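Local coordinates for tryptophanyl-tRNA synthetase (PDB 2EL7), which probably joins tryptophan to its cognate tRNA at the expense of ATP, working as a homodimeric class I aminoacyl-tRNA synthetase, at residues A[132-137]-A[156-161]; A[147-152]-A[184-189]; A[161-166]-A[173-178]; A[242-247]-A[251-256]; A[257-260]-A[264-267]. All coordinates share one frame; numbering follows the deposited sequence.

Interaction 1. Residues A[132-137]-A[156-161]; sequences LQAADI and ELTREI
Ala134 and Thr158 meet without any flat group between them; the guanidinium nearest by, that of Arg159, takes no part in this seam, turning one face to CA of Glu156, 4.0 Å from the plane, while its NH2 donates to the carbonyl of Pro176. The seam itself is built of methyls and one hydroxyl. Ala134 CB presses on Thr158 OG1 at 3.5 Å and on Ile161 CD1 at 4.0 Å, so it sits between residues one helical turn apart. In Thr158 a chi1 of -54° places OG1 beside the backbone N and so CG2 anti to it, which lays that methyl beside Ile137, its CG2 at 4.1 Å from CG2 of the isoleucine. OG1, turned back along its own helix, is held by the carbonyl of His154. The two axes come within 9.2 Å, measured over these short segments, at a crossing angle of -67°, consistent with the small Ala134 and Thr158 at the crossing. Asp136, the probable tryptophan ligand, is on the same helix as Ala134 but touches His90 and Gln84 instead. Since the bond to His154 O satisfies the threonine hydroxyl within its own helix, the contact between these segments is van der Waals packing.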
# COMPACT_ATOMS: atom_id res chain seq x y z
N LEU A 132 3.95 6.67 0.69
CA LEU A 132 4.25 6.06 -0.60
C LEU A 132 5.57 6.63 -1.12
O LEU A 132 6.44 5.87 -1.56
CB LEU A 132 3.14 6.36 -1.62
CG LEU A 132 3.22 5.65 -2.98
CD1 LEU A 132 3.11 4.19 -2.77
CD2 LEU A 132 2.10 6.12 -3.91
N GLN A 133 5.74 7.95 -1.05
CA GLN A 133 6.98 8.59 -1.49
C GLN A 133 8.18 8.09 -0.67
O GLN A 133 9.28 7.86 -1.20
CB GLN A 133 6.89 10.11 -1.35
CG GLN A 133 5.93 10.81 -2.29
CD GLN A 133 5.92 12.34 -2.08
OE1 GLN A 133 5.50 12.84 -1.02
NE2 GLN A 133 6.42 13.07 -3.08
N ALA A 134 7.99 7.92 0.64
CA ALA A 134 9.07 7.42 1.49
C ALA A 134 9.54 6.01 1.07
O ALA A 134 10.74 5.69 1.13
CB ALA A 134 8.62 7.40 2.95
N ALA A 135 8.60 5.16 0.67
CA ALA A 135 8.94 3.79 0.27
C ALA A 135 9.62 3.80 -1.09
O ALA A 135 10.47 2.98 -1.38
CB ALA A 135 7.70 2.96 0.21
N ASP A 136 9.24 4.75 -1.93
CA ASP A 136 9.82 4.88 -3.25
C ASP A 136 11.29 5.28 -3.05
O ASP A 136 12.19 4.75 -3.69
CB ASP A 136 9.04 5.94 -4.04
CG ASP A 136 8.80 5.56 -5.49
OD1 ASP A 136 8.98 4.37 -5.86
OD2 ASP A 136 8.40 6.47 -6.26
N ILE A 137 11.53 6.22 -2.14
CA ILE A 137 12.88 6.70 -1.86
C ILE A 137 13.75 5.62 -1.20
O ILE A 137 14.88 5.36 -1.65
CB ILE A 137 12.86 7.96 -0.93
CG1 ILE A 137 12.23 9.14 -1.66
CG2 ILE A 137 14.28 8.31 -0.49
CD1 ILE A 137 12.16 10.41 -0.83
N GLU A 156 11.83 14.85 5.32
CA GLU A 156 12.00 14.71 6.77
C GLU A 156 11.20 13.51 7.29
O GLU A 156 11.66 12.78 8.17
CB GLU A 156 11.57 15.99 7.50
CG GLU A 156 12.60 17.12 7.33
CD GLU A 156 12.08 18.54 7.67
OE1 GLU A 156 12.90 19.50 7.58
OE2 GLU A 156 10.87 18.71 8.02
N LEU A 157 10.01 13.27 6.74
CA LEU A 157 9.21 12.14 7.16
C LEU A 157 9.97 10.87 6.84
O LEU A 157 10.04 9.95 7.65
CB LEU A 157 7.85 12.11 6.43
CG LEU A 157 6.96 10.89 6.73
CD1 LEU A 157 6.42 10.99 8.15
CD2 LEU A 157 5.82 10.79 5.72
N THR A 158 10.56 10.83 5.65
CA THR A 158 11.32 9.67 5.19
C THR A 158 12.49 9.34 6.12
O THR A 158 12.72 8.16 6.43
CB THR A 158 11.84 9.91 3.77
OG1 THR A 158 10.73 10.25 2.93
CG2 THR A 158 12.52 8.66 3.19
N ARG A 159 13.22 10.36 6.59
CA ARG A 159 14.35 10.10 7.50
C ARG A 159 13.81 9.59 8.83
O ARG A 159 14.36 8.66 9.41
CB ARG A 159 15.21 11.36 7.76
CG ARG A 159 15.95 11.93 6.54
CD ARG A 159 17.02 12.95 6.97
NE ARG A 159 16.44 14.16 7.52
CZ ARG A 159 16.18 15.26 6.82
NH1 ARG A 159 15.63 16.31 7.43
NH2 ARG A 159 16.51 15.33 5.53
N GLU A 160 12.73 10.18 9.31
CA GLU A 160 12.15 9.72 10.56
C GLU A 160 11.80 8.24 10.47
O GLU A 160 12.08 7.48 11.39
CB GLU A 160 10.90 10.56 10.92
CG GLU A 160 11.24 11.83 11.73
CD GLU A 160 10.09 12.85 11.80
OE1 GLU A 160 10.33 14.00 12.22
OE2 GLU A 160 8.95 12.50 11.42
N ILE A 161 11.21 7.83 9.34
CA ILE A 161 10.82 6.45 9.11
C ILE A 161 12.04 5.55 9.01
O ILE A 161 12.03 4.42 9.48
CB ILE A 161 9.94 6.32 7.80
CG1 ILE A 161 8.57 6.96 8.03
CG2 ILE A 161 9.76 4.86 7.41
CD1 ILE A 161 7.71 6.99 6.83

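Interaction 2. Residues A[147-152]-A[184-189]; sequences VGEDQV and APRVPG
Glu149 and Arg186 are the one point where these two loops meet, at the protein surface. Coming off strand 144-146, Val147 is still tied to the neighbouring strand by backbone bonding with Leu179 and keeps its side chain against His154 and Ile155. Gly148 then starts a turn: its carbonyl receives the amide of Gln151 at 3.1 Å. That turn carries Glu149 outward, and its chain, extended beyond CG, reaches across to the arginine. OE1 stops 3.7 Å from Arg186 NH2, a long salt bridge. The oxygen stands well out of the guanidinium plane, so charge attracts charge without any N-H aimed at the carboxylate; the two flat groups are inclined at 64°. From here the chain continues through Asp150 and Gln151 to Val152 and helix 153-169.

On the other loop, Arg186 folds back at chi2 (-56°), which brings NE within 3.4 Å of Ala184 O, a weak hydrogen bond that may help steady the guanidinium. Its side chain is also about 5 Å from that of Lys195. Next in the chain, Val187 pairs by backbone with Met196, and Pro188 packs on Tyr246. Gly148, Glu149, Asp150 and Val187 are all predicted to bind ATP, and Lys195 opens the KMSKS motif. An acidic side chain facing an arginine across a loose, solvent-exposed ion pair is consistent with the rim of the ATP site of a class I synthetase, between the nucleotide-binding fold and the KMSKS loop.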
# COMPACT_ATOMS: atom_id res chain seq x y z
N VAL A 147 14.39 18.43 -4.56
CA VAL A 147 13.03 18.93 -4.32
C VAL A 147 12.99 20.47 -4.21
O VAL A 147 14.01 21.11 -3.92
CB VAL A 147 12.47 18.37 -3.00
CG1 VAL A 147 12.33 16.85 -3.07
CG2 VAL A 147 13.39 18.78 -1.85
N GLY A 148 11.80 21.04 -4.42
CA GLY A 148 11.62 22.47 -4.30
C GLY A 148 11.65 22.81 -2.83
O GLY A 148 11.49 21.92 -1.99
N GLU A 149 11.84 24.07 -2.47
CA GLU A 149 11.91 24.42 -1.06
C GLU A 149 10.64 24.11 -0.25
O GLU A 149 10.70 23.87 0.95
CB GLU A 149 12.29 25.90 -0.89
CG GLU A 149 11.76 26.83 -1.98
CD GLU A 149 12.10 28.30 -1.71
OE1 GLU A 149 11.84 29.15 -2.59
OE2 GLU A 149 12.62 28.60 -0.61
N ASP A 150 9.49 24.08 -0.91
CA ASP A 150 8.26 23.79 -0.19
C ASP A 150 7.91 22.31 -0.24
O ASP A 150 6.74 21.95 -0.18
CB ASP A 150 7.11 24.62 -0.77
CG ASP A 150 6.97 24.45 -2.28
OD1 ASP A 150 5.99 24.98 -2.86
OD2 ASP A 150 7.85 23.79 -2.90
N GLN A 151 8.92 21.45 -0.36
CA GLN A 151 8.65 20.01 -0.42
C GLN A 151 9.64 19.21 0.37
O GLN A 151 9.85 18.03 0.11
CB GLN A 151 8.65 19.53 -1.85
CG GLN A 151 7.76 20.34 -2.71
CD GLN A 151 7.51 19.67 -4.01
OE1 GLN A 151 8.44 19.43 -4.78
NE2 GLN A 151 6.24 19.34 -4.27
N VAL A 152 10.26 19.88 1.33
CA VAL A 152 11.24 19.28 2.18
C VAL A 152 10.58 18.36 3.22
O VAL A 152 11.13 17.32 3.57
CB VAL A 152 12.06 20.40 2.85
CG1 VAL A 152 12.95 19.85 3.95
CG2 VAL A 152 12.92 21.07 1.80
N ALA A 184 19.11 28.12 -9.24
CA ALA A 184 18.14 28.12 -10.32
C ALA A 184 17.29 29.37 -10.33
O ALA A 184 16.94 29.90 -9.29
CB ALA A 184 17.24 26.91 -10.23
N PRO A 185 16.93 29.84 -11.52
CA PRO A 185 16.11 31.05 -11.66
C PRO A 185 14.65 30.80 -11.30
O PRO A 185 14.11 29.72 -11.55
CB PRO A 185 16.26 31.39 -13.14
CG PRO A 185 17.56 30.74 -13.52
CD PRO A 185 17.49 29.44 -12.81
N ARG A 186 14.01 31.79 -10.69
CA ARG A 186 12.60 31.65 -10.38
C ARG A 186 11.94 32.38 -11.55
O ARG A 186 11.81 33.61 -11.56
CB ARG A 186 12.28 32.31 -9.02
CG ARG A 186 13.24 31.91 -7.89
CD ARG A 186 13.33 30.37 -7.65
NE ARG A 186 14.54 29.97 -6.91
CZ ARG A 186 14.82 30.30 -5.65
NH1 ARG A 186 15.94 29.88 -5.08
NH2 ARG A 186 13.96 31.04 -4.94
N VAL A 187 11.55 31.59 -12.56
CA VAL A 187 10.96 32.08 -13.79
C VAL A 187 9.53 32.62 -13.74
O VAL A 187 8.58 31.91 -13.40
CB VAL A 187 11.02 30.99 -14.87
CG1 VAL A 187 10.60 31.55 -16.21
CG2 VAL A 187 12.44 30.40 -14.93
N PRO A 188 9.35 33.91 -14.08
CA PRO A 188 8.06 34.60 -14.08
C PRO A 188 7.13 34.22 -15.24
O PRO A 188 7.58 33.96 -16.36
CB PRO A 188 8.46 36.07 -14.13
CG PRO A 188 9.76 36.04 -14.86
CD PRO A 188 10.46 34.87 -14.22
N GLY A 189 5.82 34.19 -14.97
CA GLY A 189 4.84 33.83 -15.97
C GLY A 189 4.62 34.89 -17.04
O GLY A 189 5.01 36.04 -16.86

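Interaction 3. Residues A[161-166]-A[173-178]; sequences IARRFN and FPEPQA
Asn166 grips the backbone of Phe173 from the last turns of helix 153-169. From CB, the side chain leaves with CG opposite its own carbonyl carbon (chi1 -67°), and CG arrives 3.6 Å from Phe173 O. At the tip the amide divides its work. OD1 accepts Phe173 N at 2.8 Å, on a lone pair and in the carbonyl plane, and it also takes the amide N of Thr172. ND2 gives one hydrogen to Phe173 O at 2.7 Å, nearly straight at 173°, and its other to a water that reaches weakly on to Glu175 OE2. With both amide ends engaged, the group's rotation is fixed.

Around this grip lie two further contacts. Phe173 drives its edge into the face of Phe165, CE1 standing 3.6 Å above the ring centre, the planes 71° apart: a T-shaped pair, with Val321 of helix 296-324 packing on both rings. On the exposed side, Arg163 NH1 donates to Glu175 OE1 at 2.9 Å; the oxygen is in the guanidinium plane but is met from above the carboxylate plane. Ala162 CB fills in between, against Pro174 O at 3.7 Å. Together these contacts fasten the end of the helix to the segment running into strand 177-179, the return leg of the beta-alpha-beta unit made by strand 144-146, helix 153-169 and strand 177-179, part of the Rossmann-type catalytic fold.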
# COMPACT_ATOMS: atom_id res chain seq x y z
N ILE A 161 11.21 7.83 9.34
CA ILE A 161 10.82 6.45 9.11
C ILE A 161 12.04 5.55 9.01
O ILE A 161 12.03 4.42 9.48
CB ILE A 161 9.94 6.32 7.80
CG1 ILE A 161 8.57 6.96 8.03
CG2 ILE A 161 9.76 4.86 7.41
CD1 ILE A 161 7.71 6.99 6.83
N ALA A 162 13.11 6.05 8.40
CA ALA A 162 14.31 5.26 8.27
C ALA A 162 14.90 5.00 9.65
O ALA A 162 15.27 3.86 9.98
CB ALA A 162 15.31 5.97 7.40
N ARG A 163 14.98 6.05 10.46
CA ARG A 163 15.51 5.90 11.80
C ARG A 163 14.68 4.93 12.60
O ARG A 163 15.23 4.04 13.26
CB ARG A 163 15.57 7.25 12.53
CG ARG A 163 16.62 8.21 11.95
CD ARG A 163 17.00 9.29 12.95
NE ARG A 163 15.89 10.19 13.22
CZ ARG A 163 15.60 11.23 12.45
NH1 ARG A 163 16.34 11.48 11.38
NH2 ARG A 163 14.55 12.00 12.74
N ARG A 164 13.36 5.06 12.52
CA ARG A 164 12.48 4.17 13.27
C ARG A 164 12.68 2.73 12.84
O ARG A 164 12.75 1.84 13.68
CB ARG A 164 11.02 4.58 13.08
CG ARG A 164 10.07 3.91 14.04
CD ARG A 164 8.69 4.60 14.02
NE ARG A 164 8.69 6.00 14.47
CZ ARG A 164 8.44 7.05 13.69
NH1 ARG A 164 8.46 8.28 14.20
NH2 ARG A 164 8.17 6.87 12.40
N PHE A 165 12.82 2.52 11.52
CA PHE A 165 13.03 1.19 10.99
C PHE A 165 14.39 0.66 11.41
O PHE A 165 14.50 -0.46 11.92
CB PHE A 165 12.93 1.17 9.45
CG PHE A 165 12.95 -0.22 8.85
CD1 PHE A 165 11.76 -0.85 8.46
CD2 PHE A 165 14.16 -0.92 8.70
CE1 PHE A 165 11.76 -2.16 7.94
CE2 PHE A 165 14.17 -2.23 8.18
CZ PHE A 165 12.97 -2.85 7.80
N ASN A 166 15.44 1.45 11.20
CA ASN A 166 16.79 1.01 11.56
C ASN A 166 16.93 0.61 13.04
O ASN A 166 17.57 -0.39 13.35
CB ASN A 166 17.83 2.08 11.22
CG ASN A 166 17.99 2.28 9.70
OD1 ASN A 166 17.64 1.41 8.89
ND2 ASN A 166 18.55 3.42 9.32
N PHE A 173 18.26 1.26 6.18
CA PHE A 173 18.08 2.37 5.25
C PHE A 173 18.89 3.63 5.55
O PHE A 173 19.14 3.96 6.70
CB PHE A 173 16.60 2.78 5.22
CG PHE A 173 15.66 1.72 4.75
CD1 PHE A 173 14.79 1.10 5.63
CD2 PHE A 173 15.58 1.40 3.40
CE1 PHE A 173 13.84 0.18 5.18
CE2 PHE A 173 14.64 0.48 2.94
CZ PHE A 173 13.76 -0.13 3.83
N PRO A 174 19.29 4.35 4.49
CA PRO A 174 20.06 5.58 4.67
C PRO A 174 19.00 6.60 4.99
O PRO A 174 17.83 6.34 4.73
CB PRO A 174 20.65 5.82 3.28
CG PRO A 174 19.50 5.33 2.38
CD PRO A 174 19.17 4.00 3.06
N GLU A 175 19.39 7.73 5.55
CA GLU A 175 18.47 8.83 5.87
C GLU A 175 18.66 9.80 4.72
O GLU A 175 19.62 10.54 4.68
CB GLU A 175 18.87 9.50 7.18
CG GLU A 175 18.58 8.64 8.41
CD GLU A 175 19.02 9.27 9.71
OE1 GLU A 175 18.61 10.42 9.97
OE2 GLU A 175 19.78 8.62 10.46
N PRO A 176 17.73 9.81 3.76
CA PRO A 176 17.90 10.73 2.64
C PRO A 176 17.95 12.20 2.98
O PRO A 176 17.33 12.65 3.94
CB PRO A 176 16.72 10.39 1.73
CG PRO A 176 15.72 9.89 2.69
CD PRO A 176 16.49 9.04 3.64
N GLN A 177 18.72 12.94 2.19
CA GLN A 177 18.82 14.37 2.38
C GLN A 177 18.24 15.08 1.17
O GLN A 177 18.38 14.60 0.04
CB GLN A 177 20.28 14.77 2.58
CG GLN A 177 20.74 14.64 4.02
CD GLN A 177 22.24 14.82 4.17
OE1 GLN A 177 22.83 15.73 3.58
NE2 GLN A 177 22.87 13.95 4.97
N ALA A 178 17.57 16.20 1.42
CA ALA A 178 16.98 17.00 0.37
C ALA A 178 18.08 17.76 -0.37
O ALA A 178 19.06 18.21 0.24
CB ALA A 178 16.01 17.98 0.96
O HOH W 1 19.32 5.38 11.41

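Interaction 4. Residues A[242-247]-A[251-256]; sequences TYLSYF and DLVEAL
With CG swung opposite the backbone N (chi1 -177°), Leu244 sends its branch out toward Val253, whose own chi1 of 172° sets CG2 beside its backbone N and facing the leucine. The two side chains meet tip to tip, Leu244 CG at 3.8 Å from Val253 CG2. That same methyl also rests on the leucine's backbone, 3.7 Å from Leu244 O, so the valine is lodged against main chain as well as side chain. One turn further along, Leu256 crosses Leu244 at about a right angle, their CD2 atoms 4.0 Å apart.

Helices 239-247 and 250-261 form an alpha-alpha hairpin: the chain reverses in a very short turn and the segments run back at 156°, their axes 9.6 Å apart. At the exposed border of the interface Ser245 OG comes to 4.2 Å from Val253 CG1, a van der Waals touch only, since the hydroxyl is bonded to Phe241 O in its own helix.

The far side of helix 239-247 serves a different neighbourhood. Tyr243 sends its hydroxyl to Pro188 O and packs on Met196 of the KMSKS motif, Tyr246 lies on Val187, a predicted ATP ligand, and Phe247 packs on Ile16 and Leu20 of helix 16-33. Leu252, from the second helix, leans on His277 of helix 267-294.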
# COMPACT_ATOMS: atom_id res chain seq x y z
N THR A 242 13.97 39.81 -18.56
CA THR A 242 14.28 38.71 -17.64
C THR A 242 14.49 37.48 -18.52
O THR A 242 15.51 36.80 -18.42
CB THR A 242 13.12 38.47 -16.66
OG1 THR A 242 12.97 39.62 -15.81
CG2 THR A 242 13.39 37.26 -15.79
N TYR A 243 13.51 37.21 -19.38
CA TYR A 243 13.59 36.10 -20.30
C TYR A 243 14.82 36.30 -21.15
O TYR A 243 15.61 35.38 -21.34
CB TYR A 243 12.38 36.05 -21.21
CG TYR A 243 11.08 35.64 -20.55
CD1 TYR A 243 9.92 35.53 -21.31
CD2 TYR A 243 11.02 35.33 -19.19
CE1 TYR A 243 8.71 35.14 -20.73
CE2 TYR A 243 9.80 34.94 -18.60
CZ TYR A 243 8.65 34.85 -19.38
OH TYR A 243 7.43 34.52 -18.83
N LEU A 244 14.98 37.51 -21.68
CA LEU A 244 16.14 37.80 -22.54
C LEU A 244 17.43 37.35 -21.86
O LEU A 244 18.33 36.81 -22.51
CB LEU A 244 16.21 39.30 -22.85
CG LEU A 244 17.34 39.75 -23.80
CD1 LEU A 244 17.05 39.26 -25.20
CD2 LEU A 244 17.46 41.26 -23.78
N SER A 245 17.51 37.57 -20.56
CA SER A 245 18.69 37.21 -19.77
C SER A 245 18.95 35.71 -19.75
O SER A 245 20.10 35.25 -19.79
CB SER A 245 18.50 37.71 -18.34
OG SER A 245 18.08 39.07 -18.36
N TYR A 246 17.86 34.95 -19.70
CA TYR A 246 17.91 33.50 -19.68
C TYR A 246 18.49 32.91 -20.95
O TYR A 246 19.18 31.90 -20.90
CB TYR A 246 16.51 32.93 -19.51
CG TYR A 246 15.79 33.28 -18.23
CD1 TYR A 246 14.41 33.13 -18.15
CD2 TYR A 246 16.48 33.70 -17.09
CE1 TYR A 246 13.72 33.39 -16.97
CE2 TYR A 246 15.80 33.98 -15.90
CZ TYR A 246 14.42 33.82 -15.85
OH TYR A 246 13.71 34.10 -14.69
N PHE A 247 18.20 33.54 -22.10
CA PHE A 247 18.61 33.00 -23.39
C PHE A 247 19.55 33.73 -24.34
O PHE A 247 19.72 33.27 -25.48
CB PHE A 247 17.36 32.65 -24.18
CG PHE A 247 16.38 31.87 -23.40
CD1 PHE A 247 15.27 32.51 -22.83
CD2 PHE A 247 16.59 30.52 -23.17
CE1 PHE A 247 14.40 31.81 -22.04
CE2 PHE A 247 15.71 29.79 -22.38
CZ PHE A 247 14.61 30.43 -21.81
N ASP A 251 26.84 40.33 -22.87
CA ASP A 251 27.21 41.44 -23.74
C ASP A 251 26.02 42.01 -24.49
O ASP A 251 25.70 43.20 -24.36
CB ASP A 251 28.29 41.00 -24.71
CG ASP A 251 29.68 40.98 -24.08
OD1 ASP A 251 29.80 40.56 -22.90
OD2 ASP A 251 30.65 41.39 -24.76
N LEU A 252 25.35 41.17 -25.27
CA LEU A 252 24.19 41.61 -26.03
C LEU A 252 23.07 42.13 -25.13
O LEU A 252 22.42 43.13 -25.44
CB LEU A 252 23.68 40.47 -26.91
CG LEU A 252 22.30 40.60 -27.58
CD1 LEU A 252 22.13 41.99 -28.21
CD2 LEU A 252 22.15 39.49 -28.63
N VAL A 253 22.84 41.45 -24.00
CA VAL A 253 21.77 41.85 -23.09
C VAL A 253 22.07 43.17 -22.40
O VAL A 253 21.19 44.02 -22.27
CB VAL A 253 21.51 40.75 -22.01
CG1 VAL A 253 20.54 41.28 -20.95
CG2 VAL A 253 20.93 39.48 -22.66
N GLU A 254 23.31 43.36 -21.96
CA GLU A 254 23.71 44.59 -21.26
C GLU A 254 23.56 45.83 -22.15
O GLU A 254 23.07 46.87 -21.71
CB GLU A 254 25.17 44.47 -20.79
CG GLU A 254 26.20 44.76 -21.89
CD GLU A 254 27.64 44.72 -21.39
OE1 GLU A 254 28.52 45.30 -22.08
OE2 GLU A 254 27.89 44.09 -20.33
N ALA A 255 23.98 45.70 -23.41
CA ALA A 255 23.92 46.78 -24.39
C ALA A 255 22.49 47.13 -24.76
O ALA A 255 22.15 48.31 -24.91
CB ALA A 255 24.69 46.41 -25.64
N LEU A 256 21.66 46.11 -24.91
CA LEU A 256 20.27 46.32 -25.26
C LEU A 256 19.56 47.05 -24.13
O LEU A 256 18.69 47.89 -24.37
CB LEU A 256 19.60 44.97 -25.52
CG LEU A 256 18.94 44.68 -26.88
CD1 LEU A 256 19.75 45.23 -28.03
CD2 LEU A 256 18.77 43.17 -27.00

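Interaction 5. Residues A[257-260]-A[264-267]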
# COMPACT_ATOMS: atom_id res chain seq x y z
N LYS A 257 19.95 46.74 -22.89
CA LYS A 257 19.34 47.40 -21.74
C LYS A 257 19.70 48.88 -21.69
O LYS A 257 18.81 49.74 -21.61
CB LYS A 257 19.76 46.71 -20.43
CG LYS A 257 18.94 45.47 -20.10
CD LYS A 257 19.18 44.97 -18.69
CE LYS A 257 20.63 44.59 -18.47
NZ LYS A 257 20.83 44.03 -17.11
N GLU A 258 20.99 49.18 -21.73
CA GLU A 258 21.43 50.57 -21.72
C GLU A 258 20.58 51.34 -22.75
O GLU A 258 19.99 52.38 -22.44
CB GLU A 258 22.92 50.65 -22.08
CG GLU A 258 23.59 51.96 -21.67
CD GLU A 258 23.50 52.23 -20.17
OE1 GLU A 258 23.95 51.36 -19.38
OE2 GLU A 258 22.99 53.30 -19.77
N GLU A 259 20.50 50.79 -23.96
CA GLU A 259 19.75 51.37 -25.06
C GLU A 259 18.24 51.44 -24.81
O GLU A 259 17.57 52.37 -25.25
CB GLU A 259 20.03 50.55 -26.33
CG GLU A 259 19.88 51.27 -27.65
CD GLU A 259 20.84 52.44 -27.80
OE1 GLU A 259 22.03 52.28 -27.45
OE2 GLU A 259 20.40 53.51 -28.27
N TYR A 260 17.69 50.46 -24.09
CA TYR A 260 16.26 50.45 -23.79
C TYR A 260 15.95 51.63 -22.87
O TYR A 260 14.87 52.22 -22.92
CB TYR A 260 15.87 49.14 -23.10
CG TYR A 260 14.38 48.97 -22.83
CD1 TYR A 260 13.51 48.55 -23.83
CD2 TYR A 260 13.85 49.22 -21.56
CE1 TYR A 260 12.14 48.38 -23.59
CE2 TYR A 260 12.48 49.05 -21.30
CZ TYR A 260 11.63 48.63 -22.32
OH TYR A 260 10.28 48.48 -22.07
N GLY A 264 16.31 54.19 -27.31
CA GLY A 264 16.99 54.03 -28.58
C GLY A 264 16.37 52.84 -29.30
O GLY A 264 15.79 52.99 -30.38
N VAL A 265 16.50 51.67 -28.70
CA VAL A 265 15.92 50.45 -29.25
C VAL A 265 14.56 50.27 -28.58
O VAL A 265 14.43 50.44 -27.37
CB VAL A 265 16.80 49.20 -28.98
CG1 VAL A 265 18.11 49.31 -29.76
CG2 VAL A 265 17.09 49.08 -27.48
N GLY A 266 13.56 49.93 -29.38
CA GLY A 266 12.21 49.75 -28.87
C GLY A 266 11.78 48.32 -28.60
O GLY A 266 12.42 47.36 -29.02
N THR A 267 10.68 48.20 -27.88
CA THR A 267 10.10 46.92 -27.50
C THR A 267 10.12 45.86 -28.61
O THR A 267 10.64 44.76 -28.41
CB THR A 267 8.65 47.16 -26.98
OG1 THR A 267 8.72 47.58 -25.61
CG2 THR A 267 7.81 45.91 -27.07
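This is a helix-end contact on the surface, where helix 250-261 finishes and the chain bends through Gly264 and Val265 into helix 267-294; Glu259 and Tyr260 carry it on the helix side. Its polar tie is a backbone bond spanning five residues, Gly264 N to Glu259 O, 3.0 Å long with an N-H...O angle of 164°. It gives one of the last carbonyls of the helix a donor from the outgoing chain.

Packing does the rest. The Glu259 chain bends at chi2 (62°) and crosses Val265 at about a right angle, its aliphatic part laid against both valine methyls: CG is 3.4 Å from CG1, and CB is 3.5 Å from CG2. Beyond that bend the carboxylate comes alongside Gly264, OE2 being 3.5 Å from its CA. CG2 of Val265, between its own backbone N and carbonyl carbon, also lies 3.7 Å from Tyr260 N.

Tyr260 runs alongside Thr267, both pointing the same way, with Thr267 OG1 near the ring plane at its edge; at 4.0 Å from Tyr260 OH that oxygen is too distant for a bond. The tyrosine ring also meets Phe241 edge to face, linking the end of helix 250-261 to helix 239-247. Far from the annotated sites, the arrangement is that of a short interhelical loop, closed by a main-chain bond to the end of one helix and leading straight to Gly266, the N-cap of the next.

How the interactions relate
Interactions 1 and 3 form one block: centres 7 Å apart, they share Ile161 and helix 153-169, and Pro176 joins them by packing on Thr158 and Ile137. That block carries Asp136, the predicted tryptophan ligand. Interaction 2, which marks the predicted ATP site, lies between, touching both interaction 3 and interaction 4: Val147 packs on Ala178 of interaction 3, and Pro188 CD lies 3.4 Å from Tyr246 OH of interaction 4. Interactions 4 and 5 follow along helix 250-261, centres 11 Å apart. Interaction 5 lies 51 Å from interaction 1, centre to centre, on the opposite side of the chain's centre.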